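Side-chain contacts in glutaconate coenzyme a-transferase (Acidaminococcus fermentans, PDB 1POI), which catalyses the transfer of coenzyme A from acetyl-CoA to glutaconate or (R)-2-hydroxyglutarate, a step of glutamate degradation by the hydroxyglutarate pathway: residues K285-D288 / E289-K293; S247-Y250 / G251-D254; L260-Y263 / D264-S267. All coordinates share one frame; numbering follows the deposited sequence.

Interaction 1 (K285-D288 / E289-K293)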
loop_
_atom_site.group_PDB
_atom_site.type_symbol
_atom_site.label_atom_id
_atom_site.label_comp_id
_atom_site.label_asym_id
_atom_site.label_seq_id
_atom_site.Cartn_x
_atom_site.Cartn_y
_atom_site.Cartn_z
ATOM N N LYS A 285 26.575 -4.357 -28.253
ATOM C CA LYS A 285 26.103 -5.743 -28.327
ATOM C C LYS A 285 24.726 -6.016 -27.738
ATOM O O LYS A 285 24.021 -6.918 -28.187
ATOM C CB LYS A 285 27.104 -6.676 -27.646
ATOM C CG LYS A 285 26.737 -8.146 -27.742
ATOM C CD LYS A 285 27.561 -9.015 -26.798
ATOM C CE LYS A 285 27.083 -10.477 -26.840
ATOM N NZ LYS A 285 27.734 -11.368 -25.824
ATOM N N ASP A 286 24.373 -5.300 -26.684
ATOM C CA ASP A 286 23.082 -5.498 -26.038
ATOM C C ASP A 286 22.750 -4.342 -25.109
ATOM O O ASP A 286 23.569 -3.433 -24.933
ATOM C CB ASP A 286 23.068 -6.816 -25.272
ATOM C CG ASP A 286 24.180 -6.917 -24.280
ATOM O OD1 ASP A 286 24.850 -5.898 -24.058
ATOM O OD2 ASP A 286 24.380 -8.010 -23.699
ATOM N N HIS A 287 21.564 -4.403 -24.502
ATOM C CA HIS A 287 21.077 -3.352 -23.611
ATOM C C HIS A 287 21.982 -3.117 -22.392
ATOM O O HIS A 287 22.185 -1.976 -21.970
ATOM C CB HIS A 287 19.635 -3.633 -23.174
ATOM C CG HIS A 287 18.991 -2.476 -22.476
ATOM N ND1 HIS A 287 18.731 -1.278 -23.105
ATOM C CD2 HIS A 287 18.511 -2.352 -21.215
ATOM C CE1 HIS A 287 18.117 -0.469 -22.261
ATOM N NE2 HIS A 287 17.970 -1.096 -21.108
ATOM N N ASP A 288 22.514 -4.184 -21.817
ATOM C CA ASP A 288 23.404 -4.017 -20.705
ATOM C C ASP A 288 24.495 -3.013 -21.102
ATOM O O ASP A 288 24.701 -2.030 -20.407
ATOM C CB ASP A 288 23.989 -5.367 -20.301
ATOM C CG ASP A 288 23.067 -6.134 -19.368
ATOM O OD1 ASP A 288 21.951 -5.652 -19.097
ATOM O OD2 ASP A 288 23.461 -7.197 -18.859
ATOM N N GLU A 289 25.101 -3.198 -22.274
ATOM C CA GLU A 289 26.138 -2.306 -22.779
ATOM C C GLU A 289 25.684 -0.868 -22.810
ATOM O O GLU A 289 26.487 0.055 -22.632
ATOM C CB GLU A 289 26.562 -2.702 -24.193
ATOM C CG GLU A 289 27.271 -4.020 -24.254
ATOM C CD GLU A 289 28.437 -4.029 -25.215
ATOM O OE1 GLU A 289 28.497 -3.167 -26.122
ATOM O OE2 GLU A 289 29.307 -4.911 -25.043
ATOM N N TYR A 290 24.413 -0.672 -23.111
ATOM C CA TYR A 290 23.850 0.667 -23.166
ATOM C C TYR A 290 23.837 1.250 -21.741
ATOM O O TYR A 290 24.258 2.388 -21.513
ATOM C CB TYR A 290 22.438 0.594 -23.753
ATOM C CG TYR A 290 21.688 1.907 -23.831
ATOM C CD1 TYR A 290 21.890 2.780 -24.887
ATOM C CD2 TYR A 290 20.716 2.246 -22.877
ATOM C CE1 TYR A 290 21.158 3.939 -25.007
ATOM C CE2 TYR A 290 19.979 3.419 -22.997
ATOM C CZ TYR A 290 20.206 4.256 -24.065
ATOM O OH TYR A 290 19.484 5.422 -24.197
ATOM N N LEU A 291 23.401 0.446 -20.779
ATOM C CA LEU A 291 23.324 0.890 -19.384
ATOM C C LEU A 291 24.701 1.238 -18.850
ATOM O O LEU A 291 24.905 2.299 -18.238
ATOM C CB LEU A 291 22.669 -0.185 -18.506
ATOM C CG LEU A 291 21.210 -0.473 -18.877
ATOM C CD1 LEU A 291 20.651 -1.518 -17.949
ATOM C CD2 LEU A 291 20.354 0.803 -18.838
ATOM N N ASN A 292 25.661 0.366 -19.123
ATOM C CA ASN A 292 27.004 0.590 -18.654
ATOM C C ASN A 292 27.640 1.820 -19.288
ATOM O O ASN A 292 28.281 2.622 -18.610
ATOM C CB ASN A 292 27.817 -0.675 -18.822
ATOM C CG ASN A 292 27.525 -1.677 -17.739
ATOM O OD1 ASN A 292 26.902 -1.341 -16.742
ATOM N ND2 ASN A 292 27.981 -2.901 -17.906
ATOM N N LYS A 293 27.365 2.022 -20.568
ATOM C CA LYS A 293 27.889 3.174 -21.285
ATOM C C LYS A 293 27.421 4.410 -20.543
ATOM O O LYS A 293 28.206 5.311 -20.290
ATOM C CB LYS A 293 27.356 3.189 -22.720
ATOM C CG LYS A 293 27.839 4.346 -23.554
ATOM C CD LYS A 293 28.564 3.884 -24.823
ATOM C CE LYS A 293 29.221 5.068 -25.529
ATOM N NZ LYS A 293 28.202 6.110 -25.891
#
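With its CG turned between the backbone N and the carbonyl carbon (chi1 55°), Asp286 folds its carboxylate back toward Glu289, whose own CG stands opposite its carbonyl carbon and whose chain then bends at chi2 toward Lys285. Asp286 is the N-cap of helix 287-294: its OD1 takes the N-H of Glu289 at 3.2 Å, on the anti side of the carboxylate but tilted well out of its plane, in a nearly straight bond (164°). Glu289 OE1 accepts the backbone N of Lys285 at 3.1 Å, a donor that comes down on the carboxylate from well above its plane, while Glu289 CD rests against Lys285 CB at 3.8 Å. Asp286 takes an N-H three residues ahead and Glu289 one four residues back, so the two bonds run in opposite directions along the chain; the side chains cross at about a right angle. The bond from Glu289 lies one residue outside the standard capping-box pairing, since its donor precedes the N-cap. An alanine in place of Glu289 would probably leave the N-H of Lys285 without this acceptor and the turn before the cap freer to move. On another side of the helix the His287 and Tyr290 rings run nearly parallel, planes 19° apart, but are slid so far that they barely overlap; CE1 of His287 comes 3.8 Å from CD2 of Tyr290. Leu291 CD2 packs 3.8 Å from His287 NE2, whose hydrogen bond goes to Pro241 O. Tyr290 OH reaches His245, and its ring meets Phe36 almost at right angles. Lys293 pairs with Glu279, while Asn292 bonds to Thr297 of the second subunit, so helix 287-294 packs on helices 32-40 and 270-282 of its own chain and meets the second subunit at Asn292.

Interaction 2 (S247-Y250 / G251-D254)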
loop_
_atom_site.group_PDB
_atom_site.type_symbol
_atom_site.label_atom_id
_atom_site.label_comp_id
_atom_site.label_asym_id
_atom_site.label_seq_id
_atom_site.Cartn_x
_atom_site.Cartn_y
_atom_site.Cartn_z
ATOM N N SER A 247 13.197 8.126 -22.120
ATOM C CA SER A 247 11.873 8.629 -21.785
ATOM C C SER A 247 11.473 8.251 -20.367
ATOM O O SER A 247 12.086 7.356 -19.749
ATOM C CB SER A 247 10.848 8.144 -22.805
ATOM O OG SER A 247 10.661 6.754 -22.703
ATOM N N GLN A 248 10.466 8.959 -19.849
ATOM C CA GLN A 248 9.951 8.735 -18.486
ATOM C C GLN A 248 9.371 7.339 -18.331
ATOM O O GLN A 248 9.178 6.616 -19.300
ATOM C CB GLN A 248 8.858 9.756 -18.131
ATOM C CG GLN A 248 9.227 11.152 -18.486
ATOM C CD GLN A 248 8.216 12.142 -18.047
ATOM O OE1 GLN A 248 7.276 12.467 -18.782
ATOM N NE2 GLN A 248 8.397 12.665 -16.838
ATOM N N CYS A 249 9.094 6.969 -17.101
ATOM C CA CYS A 249 8.511 5.698 -16.823
ATOM C C CYS A 249 8.023 5.861 -15.408
ATOM O O CYS A 249 8.785 5.722 -14.432
ATOM C CB CYS A 249 9.539 4.607 -16.951
ATOM S SG CYS A 249 8.922 3.006 -16.489
ATOM N N TYR A 250 6.760 6.275 -15.337
ATOM C CA TYR A 250 6.027 6.534 -14.119
ATOM C C TYR A 250 6.431 5.736 -12.884
ATOM O O TYR A 250 6.459 4.507 -12.900
ATOM C CB TYR A 250 4.532 6.344 -14.398
ATOM C CG TYR A 250 3.631 6.778 -13.262
ATOM C CD1 TYR A 250 3.371 5.922 -12.194
ATOM C CD2 TYR A 250 3.082 8.063 -13.228
ATOM C CE1 TYR A 250 2.609 6.327 -11.128
ATOM C CE2 TYR A 250 2.303 8.479 -12.148
ATOM C CZ TYR A 250 2.080 7.604 -11.110
ATOM O OH TYR A 250 1.341 7.997 -10.013
ATOM N N GLY A 251 6.754 6.452 -11.810
ATOM C CA GLY A 251 7.096 5.814 -10.556
ATOM C C GLY A 251 8.478 5.228 -10.503
ATOM O O GLY A 251 8.893 4.703 -9.464
ATOM N N LEU A 252 9.201 5.301 -11.614
ATOM C CA LEU A 252 10.546 4.767 -11.634
ATOM C C LEU A 252 11.619 5.797 -11.960
ATOM O O LEU A 252 12.571 5.959 -11.195
ATOM C CB LEU A 252 10.637 3.570 -12.572
ATOM C CG LEU A 252 9.976 2.313 -12.012
ATOM C CD1 LEU A 252 10.046 1.198 -13.025
ATOM C CD2 LEU A 252 10.647 1.877 -10.736
ATOM N N TYR A 253 11.466 6.518 -13.061
ATOM C CA TYR A 253 12.478 7.492 -13.429
ATOM C C TYR A 253 11.946 8.531 -14.365
ATOM O O TYR A 253 10.943 8.316 -15.013
ATOM C CB TYR A 253 13.723 6.809 -14.024
ATOM C CG TYR A 253 13.446 5.786 -15.113
ATOM C CD1 TYR A 253 13.270 6.180 -16.441
ATOM C CD2 TYR A 253 13.350 4.434 -14.813
ATOM C CE1 TYR A 253 13.005 5.258 -17.425
ATOM C CE2 TYR A 253 13.080 3.508 -15.794
ATOM C CZ TYR A 253 12.911 3.925 -17.096
ATOM O OH TYR A 253 12.667 2.991 -18.076
ATOM N N ASP A 254 12.655 9.647 -14.434
ATOM C CA ASP A 254 12.300 10.805 -15.229
ATOM C C ASP A 254 13.050 10.831 -16.585
ATOM O O ASP A 254 14.018 10.069 -16.785
ATOM C CB ASP A 254 12.668 12.009 -14.376
ATOM C CG ASP A 254 11.838 13.215 -14.684
ATOM O OD1 ASP A 254 11.261 13.277 -15.787
ATOM O OD2 ASP A 254 11.763 14.114 -13.809
#
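Cys249 and Tyr253 meet across a tight reversal of the chain, a type II beta-turn with Tyr250 and Gly251 at its centre. CB of Cys249 sits over one face of the Tyr253 ring, a CH-pi contact with 3.7 Å to the centroid, displaced toward the rim so that CZ is its nearest ring atom. The tyrosine's chi1 of 49°, with CG between the backbone N and the carbonyl carbon, swings the ring under the cysteine. SG lies obliquely to the same ring, a sulfur-aromatic contact, and also touches CD1 of Leu252 at 4.1 Å. The backbones form a single antiparallel hydrogen-bonded pair: Cys249 N gives to Tyr253 O, and Tyr253 N to Cys249 O, both at 3.1 Å. Cys249 O takes a second N-H, from Leu252 at 2.9 Å, which closes the turn and makes a classic beta bulge. Gly251 has the positive phi (77°) this turn needs, and any CB there would clash with Tyr250 O. The Tyr253 ring also stacks on Tyr242, and its OH binds Glu212. Gln248 and Asp254 bond to the chain of another protein. The hairpin-like turn lies in the connection from strand 236-239, an outermost strand of the parallel sheet within this chain, to helix 257-266.

Interaction 3 (L260-Y263 / D264-S267)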
loop_
_atom_site.group_PDB
_atom_site.type_symbol
_atom_site.label_atom_id
_atom_site.label_comp_id
_atom_site.label_asym_id
_atom_site.label_seq_id
_atom_site.Cartn_x
_atom_site.Cartn_y
_atom_site.Cartn_z
ATOM N N LEU A 260 18.301 13.671 -24.441
ATOM C CA LEU A 260 17.365 14.086 -25.464
ATOM C C LEU A 260 17.848 15.325 -26.176
ATOM O O LEU A 260 17.415 15.595 -27.290
ATOM C CB LEU A 260 15.973 14.369 -24.897
ATOM C CG LEU A 260 15.081 13.284 -24.296
ATOM C CD1 LEU A 260 13.822 13.958 -23.816
ATOM C CD2 LEU A 260 14.758 12.184 -25.284
ATOM N N LYS A 261 18.685 16.122 -25.526
ATOM C CA LYS A 261 19.190 17.343 -26.161
ATOM C C LYS A 261 20.282 17.007 -27.164
ATOM O O LYS A 261 20.399 17.655 -28.204
ATOM C CB LYS A 261 19.712 18.344 -25.128
ATOM C CG LYS A 261 18.636 18.986 -24.275
ATOM C CD LYS A 261 19.043 20.396 -23.889
ATOM C CE LYS A 261 18.300 20.883 -22.647
ATOM N NZ LYS A 261 18.772 20.219 -21.385
ATOM N N VAL A 262 21.080 15.992 -26.840
ATOM C CA VAL A 262 22.143 15.533 -27.724
ATOM C C VAL A 262 21.461 15.109 -29.009
ATOM O O VAL A 262 21.733 15.664 -30.075
ATOM C CB VAL A 262 22.858 14.311 -27.150
ATOM C CG1 VAL A 262 23.862 13.792 -28.127
ATOM C CG2 VAL A 262 23.528 14.670 -25.846
ATOM N N TYR A 263 20.510 14.182 -28.875
ATOM C CA TYR A 263 19.749 13.678 -30.005
ATOM C C TYR A 263 19.116 14.822 -30.811
ATOM O O TYR A 263 19.119 14.782 -32.040
ATOM C CB TYR A 263 18.681 12.677 -29.538
ATOM C CG TYR A 263 17.948 11.995 -30.682
ATOM C CD1 TYR A 263 18.466 10.849 -31.276
ATOM C CD2 TYR A 263 16.791 12.558 -31.231
ATOM C CE1 TYR A 263 17.862 10.287 -32.401
ATOM C CE2 TYR A 263 16.176 12.006 -32.353
ATOM C CZ TYR A 263 16.720 10.870 -32.932
ATOM O OH TYR A 263 16.121 10.326 -34.036
ATOM N N ASP A 264 18.609 15.850 -30.134
ATOM C CA ASP A 264 17.978 16.972 -30.827
ATOM C C ASP A 264 18.893 17.628 -31.838
ATOM O O ASP A 264 18.450 18.032 -32.908
ATOM C CB ASP A 264 17.516 18.045 -29.842
ATOM C CG ASP A 264 17.174 19.383 -30.531
ATOM O OD1 ASP A 264 16.198 19.447 -31.305
ATOM O OD2 ASP A 264 17.885 20.384 -30.295
ATOM N N LYS A 265 20.154 17.796 -31.461
ATOM C CA LYS A 265 21.105 18.452 -32.337
ATOM C C LYS A 265 21.711 17.464 -33.316
ATOM O O LYS A 265 21.865 17.760 -34.498
ATOM C CB LYS A 265 22.172 19.190 -31.512
ATOM C CG LYS A 265 23.101 18.308 -30.688
ATOM C CD LYS A 265 24.501 18.277 -31.283
ATOM C CE LYS A 265 25.381 17.213 -30.619
ATOM N NZ LYS A 265 26.652 16.988 -31.398
ATOM N N VAL A 266 22.061 16.290 -32.814
ATOM C CA VAL A 266 22.616 15.225 -33.627
ATOM C C VAL A 266 21.735 14.929 -34.861
ATOM O O VAL A 266 22.208 14.949 -35.995
ATOM C CB VAL A 266 22.752 13.964 -32.788
ATOM C CG1 VAL A 266 22.857 12.767 -33.668
ATOM C CG2 VAL A 266 23.975 14.068 -31.903
ATOM N N SER A 267 20.440 14.734 -34.645
ATOM C CA SER A 267 19.506 14.442 -35.728
ATOM C C SER A 267 19.237 15.590 -36.702
ATOM O O SER A 267 18.266 15.505 -37.463
ATOM C CB SER A 267 18.162 14.003 -35.147
ATOM O OG SER A 267 17.562 15.075 -34.425
#
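Tyr263 presents one ring face to CB of Ser267, four residues on, in a CH-pi contact with 4.3 Å to the ring centroid; the carbon stands off-centre, toward the rim beside CE2. Ser267 is the first residue to leave helical geometry after helix 257-266, and it grips Tyr263 twice more. Its N and its OG both donate to Tyr263 O at 2.9 Å, the two arriving from opposite faces of the carbonyl plane. A chi1 of 65° for Ser267 turns OG back toward that oxygen. On a different side of the helix Val262 and Val266 run side by side, CG1 of the first 3.8 Å from CG2 of the second, and Val266 N gives a nearly linear bond (174°) to Val262 O at 2.8 Å. Helix 270-282 covers this end: Phe276 meets the Tyr263 ring edge-to-face and Phe273 touches Ser267. Tyr263 OH bonds to Asp58, and Asp264 OD1 forms a salt bridge with Arg84. Ser267 is buried, and its hydroxyl is satisfied by Tyr263 O, which with the N-H of the same serine gives that carbonyl two donors where the helix ends, while its CB lies on an aromatic face.

Overall arrangement
Along the chain the contacts come in series: interaction 2 first, then interaction 3, then interaction 1. All three follow strand 236-239, an outermost strand of the seven-stranded parallel sheet within this chain. Their centres are 19 to 20 Å apart and none touches another; interactions 2 and 3 come closest, at about 5 Å between nearest atoms. The turn 247-254 leads into helix 257-266, which carries interaction 3; helix 270-282 then intervenes before helix 287-294, the seat of interaction 1. Pro246 touches both Leu260 and Tyr290. Interaction 2 meets chiefly the chain of another protein and interaction 1 a second copy of this one, whereas interaction 3 lies within its own subunit.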